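Long-range contacts in ornithine carbamoyltransferase (Gloeobacter violaceus, PDB 3GD5), which probably transfers the carbamoyl group of carbamoyl phosphate to L-ornithine, giving L-citrulline and phosphate, the first of three steps from ornithine to arginine: residues L27-L31 against A178-M182; A44-V50 against M70-G74; Q254-L260 against E279-V285. All coordinates share one frame; numbering follows the deposited sequence.

Contact 1. Residues L27-L31 against A178-M182; sequences LHALL and AKVGM
Leu27, His28 and Leu31 of helix 24-39 meet Lys179 and Val180 at the end of helix 168-180, a helix-to-helix packing that joins the carbamoyl-phosphate-binding domain to the ornithine-binding domain of the carbamoyltransferase fold. No hydrogen bond passes between the two segments; the contact is made by van der Waals packing and buries 200 Å² in all. Its tight part gathers round one methyl, Val180 CG1. Leu27 CD2 lies 3.8 Å from Val180 CG1, and the two side chains cross at about a right angle. The same leucine methyl rests on the root of the lysine, with Leu27 CD2 3.7 Å from Lys179 CB. With chi1 of Leu27 at -179°, CG lies opposite the backbone N, and this brings CD2 to both Lys179 and Val180. Leu31, one turn on, adds a looser touch from CD1, 4.2 Å from Val180 CG1. Leu145 of helix 138-152 packs on both leucines, and Leu155 on Leu31 and Val180. The other side of the contact is partly open to solvent and belongs to His28, whose ring meets the last turn of helix 168-180 obliquely, CE1 3.8 Å from Lys179 O. Its ND1 is bonded to Glu24 O in its own helix, which helps set the turn of the imidazole. The amine of Lys179 is taken up elsewhere, NZ forming a salt bridge with Asp20. Beyond Val180 the helix closes in a Schellman motif at Gly181, and His28 NE2 stands 3.9 Å from Val180 CG1.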
loop_
_atom_site.group_PDB
_atom_site.type_symbol
_atom_site.label_atom_id
_atom_site.label_comp_id
_atom_site.label_asym_id
_atom_site.label_seq_id
_atom_site.Cartn_x
_atom_site.Cartn_y
_atom_site.Cartn_z
ATOM N N LEU A 27 -24.619 37.055 10.747
ATOM C CA LEU A 27 -23.910 36.928 9.485
ATOM C C LEU A 27 -23.344 38.268 9.035
ATOM O O LEU A 27 -22.192 38.347 8.586
ATOM C CB LEU A 27 -24.835 36.356 8.408
ATOM C CG LEU A 27 -24.207 36.145 7.024
ATOM C CD1 LEU A 27 -22.922 35.323 7.152
ATOM C CD2 LEU A 27 -25.213 35.456 6.103
ATOM N N HIS A 28 -24.148 39.326 9.155
ATOM C CA HIS A 28 -23.698 40.657 8.754
ATOM C C HIS A 28 -22.535 41.135 9.615
ATOM O O HIS A 28 -21.551 41.680 9.104
ATOM C CB HIS A 28 -24.851 41.667 8.827
ATOM C CG HIS A 28 -25.860 41.512 7.731
ATOM N ND1 HIS A 28 -27.025 40.791 7.883
ATOM C CD2 HIS A 28 -25.853 41.946 6.446
ATOM C CE1 HIS A 28 -27.691 40.784 6.741
ATOM N NE2 HIS A 28 -27.001 41.478 5.853
ATOM N N ALA A 29 -22.643 40.929 10.923
ATOM C CA ALA A 29 -21.577 41.336 11.830
ATOM C C ALA A 29 -20.275 40.662 11.393
ATOM O O ALA A 29 -19.232 41.308 11.259
ATOM C CB ALA A 29 -21.926 40.935 13.254
ATOM N N LEU A 30 -20.359 39.357 11.161
ATOM C CA LEU A 30 -19.214 38.564 10.731
ATOM C C LEU A 30 -18.620 39.173 9.465
ATOM O O LEU A 30 -17.417 39.437 9.399
ATOM C CB LEU A 30 -19.659 37.128 10.461
ATOM C CG LEU A 30 -18.543 36.110 10.257
ATOM C CD1 LEU A 30 -17.655 36.070 11.501
ATOM C CD2 LEU A 30 -19.153 34.747 9.982
ATOM N N LEU A 31 -19.478 39.405 8.472
ATOM C CA LEU A 31 -19.053 39.988 7.204
ATOM C C LEU A 31 -18.409 41.358 7.407
ATOM O O LEU A 31 -17.425 41.702 6.742
ATOM C CB LEU A 31 -20.247 40.104 6.248
ATOM C CG LEU A 31 -20.831 38.783 5.729
ATOM C CD1 LEU A 31 -22.076 39.049 4.893
ATOM C CD2 LEU A 31 -19.783 38.062 4.890
ATOM N N ALA A 178 -30.088 33.705 1.076
ATOM C CA ALA A 178 -31.339 34.079 1.710
ATOM C C ALA A 178 -31.097 35.024 2.881
ATOM O O ALA A 178 -31.732 36.077 2.977
ATOM C CB ALA A 178 -32.073 32.833 2.192
ATOM N N LYS A 179 -30.163 34.659 3.755
ATOM C CA LYS A 179 -29.858 35.465 4.931
ATOM C C LYS A 179 -29.436 36.918 4.683
ATOM O O LYS A 179 -29.594 37.762 5.565
ATOM C CB LYS A 179 -28.798 34.768 5.788
ATOM C CG LYS A 179 -29.309 33.552 6.542
ATOM C CD LYS A 179 -28.245 33.028 7.486
ATOM C CE LYS A 179 -28.792 31.939 8.391
ATOM N NZ LYS A 179 -29.193 30.745 7.614
ATOM N N VAL A 180 -28.884 37.218 3.511
ATOM C CA VAL A 180 -28.485 38.596 3.226
ATOM C C VAL A 180 -29.451 39.265 2.254
ATOM O O VAL A 180 -29.229 40.401 1.827
ATOM C CB VAL A 180 -27.046 38.688 2.645
ATOM C CG1 VAL A 180 -26.029 38.306 3.711
ATOM C CG2 VAL A 180 -26.913 37.801 1.420
ATOM N N GLY A 181 -30.521 38.554 1.908
ATOM C CA GLY A 181 -31.513 39.102 1.002
ATOM C C GLY A 181 -31.147 38.951 -0.458
ATOM O O GLY A 181 -31.683 39.656 -1.313
ATOM N N MET A 182 -30.229 38.037 -0.751
ATOM C CA MET A 182 -29.813 37.807 -2.125
ATOM C C MET A 182 -30.631 36.649 -2.676
ATOM O O MET A 182 -30.728 35.593 -2.043
ATOM C CB MET A 182 -28.317 37.469 -2.182
ATOM C CG MET A 182 -27.755 37.327 -3.592
ATOM S SD MET A 182 -25.990 36.852 -3.652
ATOM C CE MET A 182 -25.240 38.250 -2.980
#

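Contact 2. Residues A44-V50 against M70-G74; sequences ANLHGKV and MYQLG
The backbone of Ala44-Val50 passes across the C-terminal end of helix 60-72, where a Schellman motif closes the helix at Gly74, and Leu46 N gives a nearly straight hydrogen bond to Leu73 O (2.7 Å, 165° at the hydrogen). Leu73 O also takes a CA-H...O contact from Asn45 CA at 3.2 Å, and Gly74 O takes another from His47 CA. The passing chain is shaped by an Asx turn, in which Asn45 OD1 accepts from His47 N, overlapping a type II beta turn from Leu46 to Lys49 with Gly48 at its third position. Under this backbone layer Leu46 and Leu73 lie side by side and point the same way, their CD1 methyls 3.7 Å apart. Leu73 turns its other branch to the start of the loop, CD2 meeting Ala44 CB at 3.7 Å. Helix 293-312 covers this apolar patch, Leu308 touching both leucines. Met70 crosses Leu46 at about a right angle. Its chain bends at chi2 (54°), which brings the thioether up to the loop: Met70 SD lies 3.4 Å from Leu46 CD1, and the terminal methyl Met70 CE ends 3.6 Å from Lys49 O.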
loop_
_atom_site.group_PDB
_atom_site.type_symbol
_atom_site.label_atom_id
_atom_site.label_comp_id
_atom_site.label_asym_id
_atom_site.label_seq_id
_atom_site.Cartn_x
_atom_site.Cartn_y
_atom_site.Cartn_z
ATOM N N ALA A 44 -7.752 42.433 15.441
ATOM C CA ALA A 44 -8.053 41.394 16.419
ATOM C C ALA A 44 -6.745 40.719 16.825
ATOM O O ALA A 44 -5.693 40.970 16.233
ATOM C CB ALA A 44 -9.007 40.372 15.826
ATOM N N ASN A 45 -6.809 39.855 17.828
ATOM C CA ASN A 45 -5.608 39.178 18.289
ATOM C C ASN A 45 -5.932 37.970 19.143
ATOM O O ASN A 45 -6.676 38.076 20.115
ATOM C CB ASN A 45 -4.746 40.159 19.079
ATOM C CG ASN A 45 -3.646 39.478 19.841
ATOM O OD1 ASN A 45 -3.886 38.829 20.857
ATOM N ND2 ASN A 45 -2.424 39.611 19.348
ATOM N N LEU A 46 -5.365 36.824 18.779
ATOM C CA LEU A 46 -5.587 35.582 19.515
ATOM C C LEU A 46 -4.277 35.078 20.092
ATOM O O LEU A 46 -4.049 33.871 20.184
ATOM C CB LEU A 46 -6.186 34.511 18.597
ATOM C CG LEU A 46 -7.564 34.813 18.006
ATOM C CD1 LEU A 46 -8.040 33.632 17.158
ATOM C CD2 LEU A 46 -8.546 35.077 19.137
ATOM N N HIS A 47 -3.415 36.014 20.473
ATOM C CA HIS A 47 -2.126 35.677 21.056
ATOM C C HIS A 47 -2.309 34.764 22.262
ATOM O O HIS A 47 -3.195 34.976 23.088
ATOM C CB HIS A 47 -1.386 36.948 21.478
ATOM C CG HIS A 47 -0.063 36.685 22.128
ATOM N ND1 HIS A 47 0.052 36.239 23.428
ATOM C CD2 HIS A 47 1.200 36.789 21.651
ATOM C CE1 HIS A 47 1.332 36.081 23.724
ATOM N NE2 HIS A 47 2.048 36.407 22.663
ATOM N N GLY A 48 -1.470 33.737 22.346
ATOM C CA GLY A 48 -1.557 32.801 23.449
ATOM C C GLY A 48 -2.510 31.661 23.173
ATOM O O GLY A 48 -2.620 30.740 23.980
ATOM N N LYS A 49 -3.204 31.708 22.039
ATOM C CA LYS A 49 -4.146 30.643 21.702
ATOM C C LYS A 49 -3.677 29.748 20.556
ATOM O O LYS A 49 -2.914 30.167 19.678
ATOM C CB LYS A 49 -5.517 31.235 21.382
ATOM C CG LYS A 49 -6.141 31.947 22.566
ATOM C CD LYS A 49 -7.336 32.783 22.143
ATOM C CE LYS A 49 -7.755 33.738 23.252
ATOM N NZ LYS A 49 -8.102 33.005 24.499
ATOM N N VAL A 50 -4.146 28.507 20.577
ATOM C CA VAL A 50 -3.777 27.530 19.562
ATOM C C VAL A 50 -5.016 26.951 18.905
ATOM O O VAL A 50 -5.964 26.540 19.575
ATOM C CB VAL A 50 -2.957 26.361 20.175
ATOM C CG1 VAL A 50 -2.558 25.359 19.080
ATOM C CG2 VAL A 50 -1.724 26.914 20.904
ATOM N N MET A 70 -5.030 32.308 11.284
ATOM C CA MET A 70 -4.664 32.283 12.695
ATOM C C MET A 70 -3.311 32.970 12.923
ATOM O O MET A 70 -3.115 33.655 13.929
ATOM C CB MET A 70 -4.633 30.840 13.206
ATOM C CG MET A 70 -4.463 30.734 14.718
ATOM S SD MET A 70 -5.707 31.677 15.645
ATOM C CE MET A 70 -5.533 30.875 17.295
ATOM N N TYR A 71 -2.373 32.810 11.992
ATOM C CA TYR A 71 -1.076 33.466 12.154
ATOM C C TYR A 71 -1.212 34.993 12.122
ATOM O O TYR A 71 -0.510 35.700 12.840
ATOM C CB TYR A 71 -0.096 33.042 11.062
ATOM C CG TYR A 71 0.478 31.654 11.215
ATOM C CD1 TYR A 71 0.381 30.954 12.423
ATOM C CD2 TYR A 71 1.137 31.045 10.150
ATOM C CE1 TYR A 71 0.931 29.675 12.557
ATOM C CE2 TYR A 71 1.687 29.779 10.270
ATOM C CZ TYR A 71 1.585 29.101 11.465
ATOM O OH TYR A 71 2.149 27.851 11.563
ATOM N N GLN A 72 -2.112 35.503 11.290
ATOM C CA GLN A 72 -2.287 36.945 11.204
ATOM C C GLN A 72 -2.999 37.504 12.426
ATOM O O GLN A 72 -2.974 38.709 12.658
ATOM C CB GLN A 72 -3.027 37.325 9.921
ATOM C CG GLN A 72 -2.154 37.138 8.692
ATOM C CD GLN A 72 -2.749 37.721 7.432
ATOM O OE1 GLN A 72 -2.086 37.786 6.396
ATOM N NE2 GLN A 72 -3.997 38.148 7.508
ATOM N N LEU A 73 -3.629 36.624 13.198
ATOM C CA LEU A 73 -4.314 37.018 14.418
ATOM C C LEU A 73 -3.346 36.881 15.592
ATOM O O LEU A 73 -3.686 37.198 16.732
ATOM C CB LEU A 73 -5.553 36.146 14.646
ATOM C CG LEU A 73 -6.715 36.414 13.679
ATOM C CD1 LEU A 73 -7.848 35.427 13.926
ATOM C CD2 LEU A 73 -7.218 37.845 13.868
ATOM N N GLY A 74 -2.139 36.398 15.307
ATOM C CA GLY A 74 -1.129 36.242 16.342
ATOM C C GLY A 74 -1.199 34.957 17.157
ATOM O O GLY A 74 -0.590 34.856 18.226
#

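Contact 3. Residues Q254-L260 against E279-V285; sequences QINAALL and EEITDEV
Gln254 lays its side chain against the backbone of Glu279, NE2 bonding to Glu279 O at 3.0 Å from above the carbonyl plane. With chi1 at -179° and an extended chain, the glutamine carries its amide along to that oxygen. Beside it Ile255 N bonds to Glu280 O (3.0 Å, 168° at the hydrogen), part of a single beta bridge between Ile255 and Ile281. The CG2 methyls of Ile255 and Ile281 are modelled closer than normal contact, so the exact fit there is doubtful; Ile255 CD1 reaches Val285 CG1 at 3.6 Å. In the next shell Gln254 OE1 receives Asn256 ND2 in the carbonyl plane, on a lone pair. Asn256 in turn N-caps helix 257-261, its OD1 accepting from Leu259 N, just as Thr282 OG1 caps helix 283-287 through Val285 N. A water joins the two helix starts, bound to Ala257 N, Thr282 OG1 and Glu284 OE1. Replacing Gln254 by an alanine is likely to leave Glu279 O without this amide and Asn256 ND2 without its acceptor. Farther out, Glu279 forms a salt bridge with Arg246. Ile255 and Ile281 rest on Thr231 of strand 228-231, and Leu260 and Val285 meet on Val269 of the neighbouring strand 268-271, outermost in this chain's sheet.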
loop_
_atom_site.group_PDB
_atom_site.type_symbol
_atom_site.label_atom_id
_atom_site.label_comp_id
_atom_site.label_asym_id
_atom_site.label_seq_id
_atom_site.Cartn_x
_atom_site.Cartn_y
_atom_site.Cartn_z
ATOM N N GLN A 254 -22.544 23.753 -17.450
ATOM C CA GLN A 254 -21.225 24.347 -17.524
ATOM C C GLN A 254 -21.366 25.852 -17.646
ATOM O O GLN A 254 -22.219 26.338 -18.389
ATOM C CB GLN A 254 -20.496 23.816 -18.754
ATOM C CG GLN A 254 -19.088 24.341 -18.933
ATOM C CD GLN A 254 -18.523 23.981 -20.290
ATOM O OE1 GLN A 254 -18.888 24.585 -21.301
ATOM N NE2 GLN A 254 -17.642 22.984 -20.327
ATOM N N ILE A 255 -20.563 26.602 -16.908
ATOM C CA ILE A 255 -20.644 28.039 -17.063
ATOM C C ILE A 255 -19.655 28.345 -18.186
ATOM O O ILE A 255 -18.448 28.083 -18.079
ATOM C CB ILE A 255 -20.332 28.801 -15.731
ATOM C CG1 ILE A 255 -19.300 29.899 -15.956
ATOM C CG2 ILE A 255 -19.945 27.835 -14.655
ATOM C CD1 ILE A 255 -19.855 31.093 -16.687
ATOM N N ASN A 256 -20.207 28.834 -19.292
ATOM C CA ASN A 256 -19.437 29.178 -20.483
ATOM C C ASN A 256 -19.956 30.492 -21.042
ATOM O O ASN A 256 -20.876 31.087 -20.485
ATOM C CB ASN A 256 -19.593 28.087 -21.541
ATOM C CG ASN A 256 -21.043 27.705 -21.762
ATOM O OD1 ASN A 256 -21.921 28.571 -21.800
ATOM N ND2 ASN A 256 -21.304 26.408 -21.912
ATOM N N ALA A 257 -19.367 30.931 -22.151
ATOM C CA ALA A 257 -19.762 32.180 -22.789
ATOM C C ALA A 257 -21.275 32.292 -22.960
ATOM O O ALA A 257 -21.868 33.320 -22.639
ATOM C CB ALA A 257 -19.075 32.304 -24.142
ATOM N N ALA A 258 -21.896 31.229 -23.461
ATOM C CA ALA A 258 -23.337 31.226 -23.682
ATOM C C ALA A 258 -24.126 31.505 -22.403
ATOM O O ALA A 258 -24.981 32.395 -22.373
ATOM C CB ALA A 258 -23.767 29.892 -24.283
ATOM N N LEU A 259 -23.841 30.749 -21.345
ATOM C CA LEU A 259 -24.546 30.928 -20.081
ATOM C C LEU A 259 -24.354 32.342 -19.551
ATOM O O LEU A 259 -25.284 32.950 -19.018
ATOM C CB LEU A 259 -24.052 29.918 -19.046
ATOM C CG LEU A 259 -24.891 29.886 -17.765
ATOM C CD1 LEU A 259 -26.313 29.484 -18.114
ATOM C CD2 LEU A 259 -24.296 28.905 -16.769
ATOM N N LEU A 260 -23.140 32.856 -19.702
ATOM C CA LEU A 260 -22.801 34.205 -19.259
ATOM C C LEU A 260 -23.652 35.240 -19.977
ATOM O O LEU A 260 -24.113 36.219 -19.387
ATOM C CB LEU A 260 -21.332 34.501 -19.553
ATOM C CG LEU A 260 -20.327 34.446 -18.407
ATOM C CD1 LEU A 260 -18.934 34.738 -18.940
ATOM C CD2 LEU A 260 -20.716 35.464 -17.344
ATOM N N GLU A 279 -15.244 21.065 -18.006
ATOM C CA GLU A 279 -16.384 20.358 -17.408
ATOM C C GLU A 279 -17.380 21.371 -16.885
ATOM O O GLU A 279 -18.275 21.797 -17.616
ATOM C CB GLU A 279 -15.962 19.429 -16.254
ATOM C CG GLU A 279 -14.972 18.336 -16.649
ATOM C CD GLU A 279 -15.036 17.102 -15.749
ATOM O OE1 GLU A 279 -15.064 17.245 -14.508
ATOM O OE2 GLU A 279 -15.049 15.976 -16.291
ATOM N N GLU A 280 -17.216 21.774 -15.626
ATOM C CA GLU A 280 -18.129 22.732 -15.021
ATOM C C GLU A 280 -17.839 24.169 -15.449
ATOM O O GLU A 280 -18.674 25.049 -15.254
ATOM C CB GLU A 280 -18.097 22.624 -13.493
ATOM C CG GLU A 280 -16.864 23.232 -12.835
ATOM C CD GLU A 280 -15.647 22.313 -12.856
ATOM O OE1 GLU A 280 -15.754 21.157 -13.316
ATOM O OE2 GLU A 280 -14.579 22.755 -12.396
ATOM N N ILE A 281 -16.656 24.408 -16.013
ATOM C CA ILE A 281 -16.287 25.737 -16.505
ATOM C C ILE A 281 -15.268 25.652 -17.626
ATOM O O ILE A 281 -14.546 24.671 -17.749
ATOM C CB ILE A 281 -15.679 26.647 -15.416
ATOM C CG1 ILE A 281 -15.037 25.801 -14.327
ATOM C CG2 ILE A 281 -16.716 27.606 -14.896
ATOM C CD1 ILE A 281 -13.803 25.069 -14.794
ATOM N N THR A 282 -15.211 26.695 -18.444
ATOM C CA THR A 282 -14.262 26.722 -19.546
ATOM C C THR A 282 -13.062 27.559 -19.131
ATOM O O THR A 282 -13.168 28.444 -18.278
ATOM C CB THR A 282 -14.891 27.333 -20.832
ATOM O OG1 THR A 282 -15.240 28.701 -20.598
ATOM C CG2 THR A 282 -16.143 26.574 -21.224
ATOM N N ASP A 283 -11.913 27.261 -19.719
ATOM C CA ASP A 283 -10.710 28.004 -19.409
ATOM C C ASP A 283 -10.967 29.476 -19.710
ATOM O O ASP A 283 -10.577 30.361 -18.945
ATOM C CB ASP A 283 -9.551 27.499 -20.263
ATOM C CG ASP A 283 -8.242 28.209 -19.944
ATOM O OD1 ASP A 283 -7.760 28.086 -18.796
ATOM O OD2 ASP A 283 -7.702 28.895 -20.839
ATOM N N GLU A 284 -11.641 29.723 -20.829
ATOM C CA GLU A 284 -11.964 31.074 -21.273
ATOM C C GLU A 284 -12.644 31.901 -20.189
ATOM O O GLU A 284 -12.226 33.023 -19.893
ATOM C CB GLU A 284 -12.867 31.004 -22.502
ATOM C CG GLU A 284 -13.260 32.350 -23.081
ATOM C CD GLU A 284 -14.168 32.207 -24.288
ATOM O OE1 GLU A 284 -15.348 31.838 -24.109
ATOM O OE2 GLU A 284 -13.696 32.452 -25.420
ATOM N N VAL A 285 -13.696 31.346 -19.597
ATOM C CA VAL A 285 -14.424 32.054 -18.553
ATOM C C VAL A 285 -13.580 32.161 -17.288
ATOM O O VAL A 285 -13.477 33.232 -16.684
ATOM C CB VAL A 285 -15.753 31.349 -18.222
ATOM C CG1 VAL A 285 -16.467 32.077 -17.095
ATOM C CG2 VAL A 285 -16.634 31.311 -19.458
HETATM O O HOH W 1 -16.695 29.753 -22.618
#

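Contact 1 bridges the two domains, whereas contact 2 lies within the carbamoyl-phosphate domain and contact 3 within the ornithine domain. Contacts 2 and 3 sit on opposite sides of the chain's centre, their centres about 40 Å apart; contact 1 is about 25 Å from contact 2 and 28 Å from contact 3, centre to centre, and none touches another. Helix 24-39 carries 27-31 and leads into the loop of 44-50, linking contacts 1 and 2. Contact 3 comes nearest the probable substrate sites, the side chain of Glu280 about 6 Å from that of Asp232, which probably binds ornithine; Leu27 is about 8 Å from Pro138 and Met70 about 12 Å from Thr62, again between side chains, both probably binding carbamoyl phosphate.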